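PDB 6EVG: multi-copper Oxidase CueO from Ochrobactrum, which is a laccase-like multicopper oxidase active towards lignin model compounds and lignosulfonate, probably oxidising phenols and passing the electrons to dioxygen. Local coordinates for residues 476-489 with 495-507. Sequence-based numbering, arbitrary orientation.
Sequences FDREAVKSHPFMFH and HEDVGMMAQFVTV. With CU (copper (II) ion), chain B.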
# COMPACT_ATOMS: atom_id res chain seq x y z
N PHE A 476 11.60 3.80 -15.67
CA PHE A 476 11.07 5.17 -15.53
C PHE A 476 10.11 5.46 -16.65
O PHE A 476 10.40 6.26 -17.56
CB PHE A 476 12.21 6.16 -15.47
CG PHE A 476 12.99 6.04 -14.21
CD1 PHE A 476 12.56 6.67 -13.04
CD2 PHE A 476 14.15 5.27 -14.16
CE1 PHE A 476 13.28 6.54 -11.90
CE2 PHE A 476 14.84 5.16 -13.00
CZ PHE A 476 14.42 5.77 -11.85
N ASP A 477 8.95 4.80 -16.65
CA ASP A 477 8.07 4.85 -17.81
C ASP A 477 7.06 5.99 -17.83
O ASP A 477 6.34 6.16 -18.82
CB ASP A 477 7.33 3.52 -18.01
CG ASP A 477 6.45 3.16 -16.79
OD1 ASP A 477 6.86 3.06 -15.58
OD2 ASP A 477 5.24 3.00 -17.02
N ARG A 478 6.99 6.80 -16.77
CA ARG A 478 6.03 7.90 -16.71
C ARG A 478 6.75 9.26 -16.55
O ARG A 478 7.78 9.35 -15.89
CB ARG A 478 5.07 7.69 -15.55
CG ARG A 478 4.01 6.64 -15.91
CD ARG A 478 3.55 6.00 -14.67
NE ARG A 478 4.33 4.83 -14.36
CZ ARG A 478 4.26 4.03 -13.28
NH1 ARG A 478 3.54 4.22 -12.20
NH2 ARG A 478 5.04 2.98 -13.33
N GLU A 479 6.18 10.27 -17.17
CA GLU A 479 6.82 11.60 -17.18
C GLU A 479 6.56 12.39 -15.93
O GLU A 479 5.41 12.50 -15.46
CB GLU A 479 6.34 12.39 -18.37
CG GLU A 479 7.03 13.75 -18.49
CD GLU A 479 6.84 14.32 -19.87
OE1 GLU A 479 5.75 14.83 -20.23
OE2 GLU A 479 7.81 14.26 -20.65
N ALA A 480 7.65 12.98 -15.40
CA ALA A 480 7.59 13.90 -14.27
C ALA A 480 8.20 15.19 -14.75
O ALA A 480 9.36 15.27 -15.06
CB ALA A 480 8.31 13.43 -13.04
N VAL A 481 7.35 16.21 -14.78
CA VAL A 481 7.75 17.58 -15.09
C VAL A 481 8.24 18.29 -13.79
O VAL A 481 7.92 17.96 -12.65
CB VAL A 481 6.63 18.37 -15.82
CG1 VAL A 481 6.30 17.73 -17.17
CG2 VAL A 481 5.36 18.50 -14.96
N LYS A 482 8.97 19.39 -13.98
CA LYS A 482 9.65 20.03 -12.84
C LYS A 482 8.67 20.65 -11.79
O LYS A 482 8.91 20.64 -10.58
CB LYS A 482 10.62 21.11 -13.36
CG LYS A 482 11.29 21.91 -12.27
CD LYS A 482 11.90 21.11 -11.11
CE LYS A 482 11.74 21.83 -9.76
NZ LYS A 482 12.70 22.97 -9.63
N SER A 483 7.50 21.10 -12.26
CA SER A 483 6.48 21.61 -11.38
C SER A 483 5.82 20.54 -10.54
O SER A 483 5.21 20.85 -9.55
CB SER A 483 5.35 22.27 -12.18
OG SER A 483 4.70 21.40 -13.14
N HIS A 484 5.95 19.28 -10.99
CA HIS A 484 5.23 18.14 -10.38
C HIS A 484 6.20 16.96 -10.33
O HIS A 484 6.02 15.98 -11.01
CB HIS A 484 3.96 17.76 -11.12
CG HIS A 484 2.83 18.74 -11.08
ND1 HIS A 484 2.80 19.93 -11.77
CD2 HIS A 484 1.60 18.59 -10.52
CE1 HIS A 484 1.61 20.49 -11.59
NE2 HIS A 484 0.85 19.70 -10.84
N PRO A 485 7.26 17.01 -9.51
CA PRO A 485 8.18 15.88 -9.46
C PRO A 485 7.51 14.64 -8.91
O PRO A 485 6.58 14.70 -8.10
CB PRO A 485 9.28 16.36 -8.52
CG PRO A 485 8.63 17.40 -7.70
CD PRO A 485 7.62 18.07 -8.56
N PHE A 486 8.03 13.47 -9.33
CA PHE A 486 7.70 12.21 -8.63
C PHE A 486 8.59 12.09 -7.40
O PHE A 486 9.52 12.89 -7.21
CB PHE A 486 7.83 11.03 -9.59
CG PHE A 486 6.65 10.79 -10.51
CD1 PHE A 486 5.36 10.75 -10.05
CD2 PHE A 486 6.87 10.52 -11.87
CE1 PHE A 486 4.30 10.43 -10.91
CE2 PHE A 486 5.82 10.25 -12.72
CZ PHE A 486 4.52 10.19 -12.22
N MET A 487 8.26 11.19 -6.52
CA MET A 487 8.94 11.04 -5.26
C MET A 487 9.31 9.60 -5.02
O MET A 487 8.68 8.70 -5.56
CB MET A 487 8.08 11.57 -4.13
CG MET A 487 7.71 13.06 -4.48
SD MET A 487 6.74 13.86 -3.27
CE MET A 487 7.97 14.54 -2.36
N PHE A 488 10.30 9.40 -4.15
CA PHE A 488 10.62 8.09 -3.60
C PHE A 488 10.91 8.27 -2.14
O PHE A 488 11.48 9.29 -1.73
CB PHE A 488 11.70 7.38 -4.40
CG PHE A 488 13.04 8.08 -4.46
CD1 PHE A 488 13.26 9.06 -5.40
CD2 PHE A 488 14.14 7.70 -3.68
CE1 PHE A 488 14.54 9.67 -5.55
CE2 PHE A 488 15.39 8.31 -3.82
CZ PHE A 488 15.58 9.29 -4.77
N HIS A 489 10.57 7.27 -1.32
CA HIS A 489 10.59 7.49 0.11
C HIS A 489 10.44 6.17 0.86
O HIS A 489 10.04 5.17 0.30
CB HIS A 489 9.49 8.50 0.54
CG HIS A 489 8.10 8.12 0.12
ND1 HIS A 489 7.26 7.41 0.95
CD2 HIS A 489 7.40 8.36 -1.00
CE1 HIS A 489 6.09 7.24 0.32
NE2 HIS A 489 6.17 7.77 -0.89
N HIS A 495 8.72 8.33 9.21
CA HIS A 495 10.06 8.53 8.60
C HIS A 495 9.92 9.48 7.42
O HIS A 495 10.74 10.38 7.25
CB HIS A 495 10.67 7.21 8.17
CG HIS A 495 11.05 6.34 9.31
ND1 HIS A 495 11.52 5.06 9.04
CD2 HIS A 495 11.06 6.54 10.65
CE1 HIS A 495 11.84 4.56 10.23
NE2 HIS A 495 11.55 5.41 11.21
N GLU A 496 8.93 9.24 6.56
CA GLU A 496 8.69 10.15 5.44
C GLU A 496 8.46 11.61 5.96
O GLU A 496 9.00 12.55 5.42
CB GLU A 496 7.43 9.63 4.73
CG GLU A 496 6.98 10.38 3.54
CD GLU A 496 5.57 9.91 3.14
OE1 GLU A 496 5.30 8.74 3.07
OE2 GLU A 496 4.86 10.77 3.00
N ASP A 497 7.64 11.74 7.01
CA ASP A 497 7.29 13.07 7.53
C ASP A 497 8.51 13.80 8.13
O ASP A 497 8.52 15.02 8.09
CB ASP A 497 6.19 13.00 8.58
CG ASP A 497 4.77 12.81 8.04
OD1 ASP A 497 4.54 13.09 6.83
OD2 ASP A 497 3.89 12.50 8.87
N VAL A 498 9.52 13.09 8.62
CA VAL A 498 10.72 13.74 9.14
C VAL A 498 11.84 13.78 8.12
O VAL A 498 12.99 14.19 8.46
CB VAL A 498 11.17 13.12 10.48
CG1 VAL A 498 10.15 13.28 11.55
CG2 VAL A 498 11.66 11.66 10.33
N GLY A 499 11.57 13.47 6.85
CA GLY A 499 12.53 13.73 5.79
C GLY A 499 13.07 12.59 4.96
O GLY A 499 13.85 12.84 4.05
N MET A 500 12.64 11.34 5.25
CA MET A 500 13.14 10.20 4.50
C MET A 500 12.40 10.04 3.17
O MET A 500 11.61 9.11 2.91
CB MET A 500 12.99 8.95 5.37
CG MET A 500 13.74 7.79 4.89
SD MET A 500 13.92 6.38 6.06
CE MET A 500 15.24 6.79 7.09
N MET A 501 12.65 11.06 2.32
CA MET A 501 11.97 11.24 1.05
C MET A 501 12.82 12.08 0.14
O MET A 501 13.62 12.90 0.59
CB MET A 501 10.58 11.91 1.30
CG MET A 501 9.76 12.13 0.06
SD MET A 501 7.97 12.14 0.34
CE MET A 501 7.81 13.60 1.35
N ALA A 502 12.64 11.86 -1.16
CA ALA A 502 13.41 12.54 -2.21
C ALA A 502 12.54 12.63 -3.45
O ALA A 502 11.46 12.04 -3.53
CB ALA A 502 14.69 11.73 -2.49
N GLN A 503 13.00 13.41 -4.42
CA GLN A 503 12.22 13.76 -5.61
C GLN A 503 12.99 13.52 -6.89
O GLN A 503 14.23 13.70 -6.93
CB GLN A 503 11.92 15.35 -5.57
CG GLN A 503 11.25 15.76 -4.36
CD GLN A 503 10.62 17.09 -4.48
OE1 GLN A 503 9.42 17.16 -4.30
NE2 GLN A 503 11.44 18.18 -4.63
N PHE A 504 12.29 13.14 -7.95
CA PHE A 504 12.87 12.97 -9.27
C PHE A 504 12.06 13.62 -10.34
O PHE A 504 10.83 13.79 -10.23
CB PHE A 504 13.23 11.52 -9.62
CG PHE A 504 12.05 10.61 -10.01
CD1 PHE A 504 11.71 10.46 -11.35
CD2 PHE A 504 11.39 9.82 -9.09
CE1 PHE A 504 10.71 9.57 -11.74
CE2 PHE A 504 10.46 8.92 -9.48
CZ PHE A 504 10.08 8.79 -10.79
N VAL A 505 12.75 13.99 -11.41
CA VAL A 505 12.14 14.39 -12.65
C VAL A 505 12.65 13.47 -13.77
O VAL A 505 13.72 12.83 -13.60
CB VAL A 505 12.39 15.86 -13.02
CG1 VAL A 505 11.78 16.76 -11.99
CG2 VAL A 505 13.85 16.18 -13.25
N THR A 506 11.93 13.44 -14.88
CA THR A 506 12.42 12.74 -16.09
C THR A 506 13.00 13.73 -17.03
O THR A 506 12.51 14.86 -17.14
CB THR A 506 11.33 11.83 -16.69
OG1 THR A 506 10.14 12.56 -16.97
CG2 THR A 506 10.99 10.70 -15.73
N VAL A 507 14.04 13.31 -17.76
CA VAL A 507 14.75 14.12 -18.74
C VAL A 507 14.85 13.33 -20.03
O VAL A 507 14.62 12.17 -20.20
CB VAL A 507 16.11 14.61 -18.17
CG1 VAL A 507 15.95 15.45 -16.89
CG2 VAL A 507 17.05 13.45 -17.84
CU CU B . 11.80 4.15 7.28
O HOH W 1 10.27 13.81 -19.39
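The ring of Phe504 is covered on both faces by the other segment: Phe486 CB sits over one, 3.6 Å from the centroid of the Phe504 ring, and Phe476 turns its edge to the opposite one in a T-shaped pair, planes 81° apart. With CG of Phe504 between its own backbone N and carbonyl carbon (chi1 77°), the ring leans across the strand pair to reach both. The Phe486 ring meets it obliquely. Further along the same sheet face, Ala502 CB rests over the Phe488 ring in a CH-pi contact, 3.7 Å from its centroid; Ile438 and Val415 also touch Phe488 and Phe504. Strands 486-489 and 501-506 run antiparallel, hydrogen-bonded at Phe486-Phe504 and Phe488-Ala502. Phe504 N to Phe486 O spans 2.9 Å, the donor 42° above the carbonyl plane. At the far end of strand 501-506, Thr506 OG1 accepts the N-H of Ala480, from the loop before strand 486-489, at 3.0 Å from Ala480 N, and Thr506 N returns to Ala480 O, whose in-plane lone pair it uses. Met487, Met501, Gln503 and His489 occupy the other sheet face. Met487 CE meets Met501 SD at 3.6 Å, while Gln503 OE1 is hydrogen-bonded to His106 NE2. His489 NE2 is hydrogen-bonded to His439 NE2, and Met501 SD lies obliquely off the His489 ring, 4.5 Å from its centroid. Were His489 an alanine, His439 would probably lose this partner and a gap would be left beside the Met501 sulfur. Just before Met501, a Schellman motif with Gly499 as C-prime ends the helix that carries His495, whose ND1 binds copper at 2.0 Å together with His434 and Cys490. Two antiparallel strands whose connection supplies Cys490 and His495, with His434 from a neighbouring strand, are characteristic of the type 1 copper site in the C-terminal cupredoxin domain of multicopper oxidases.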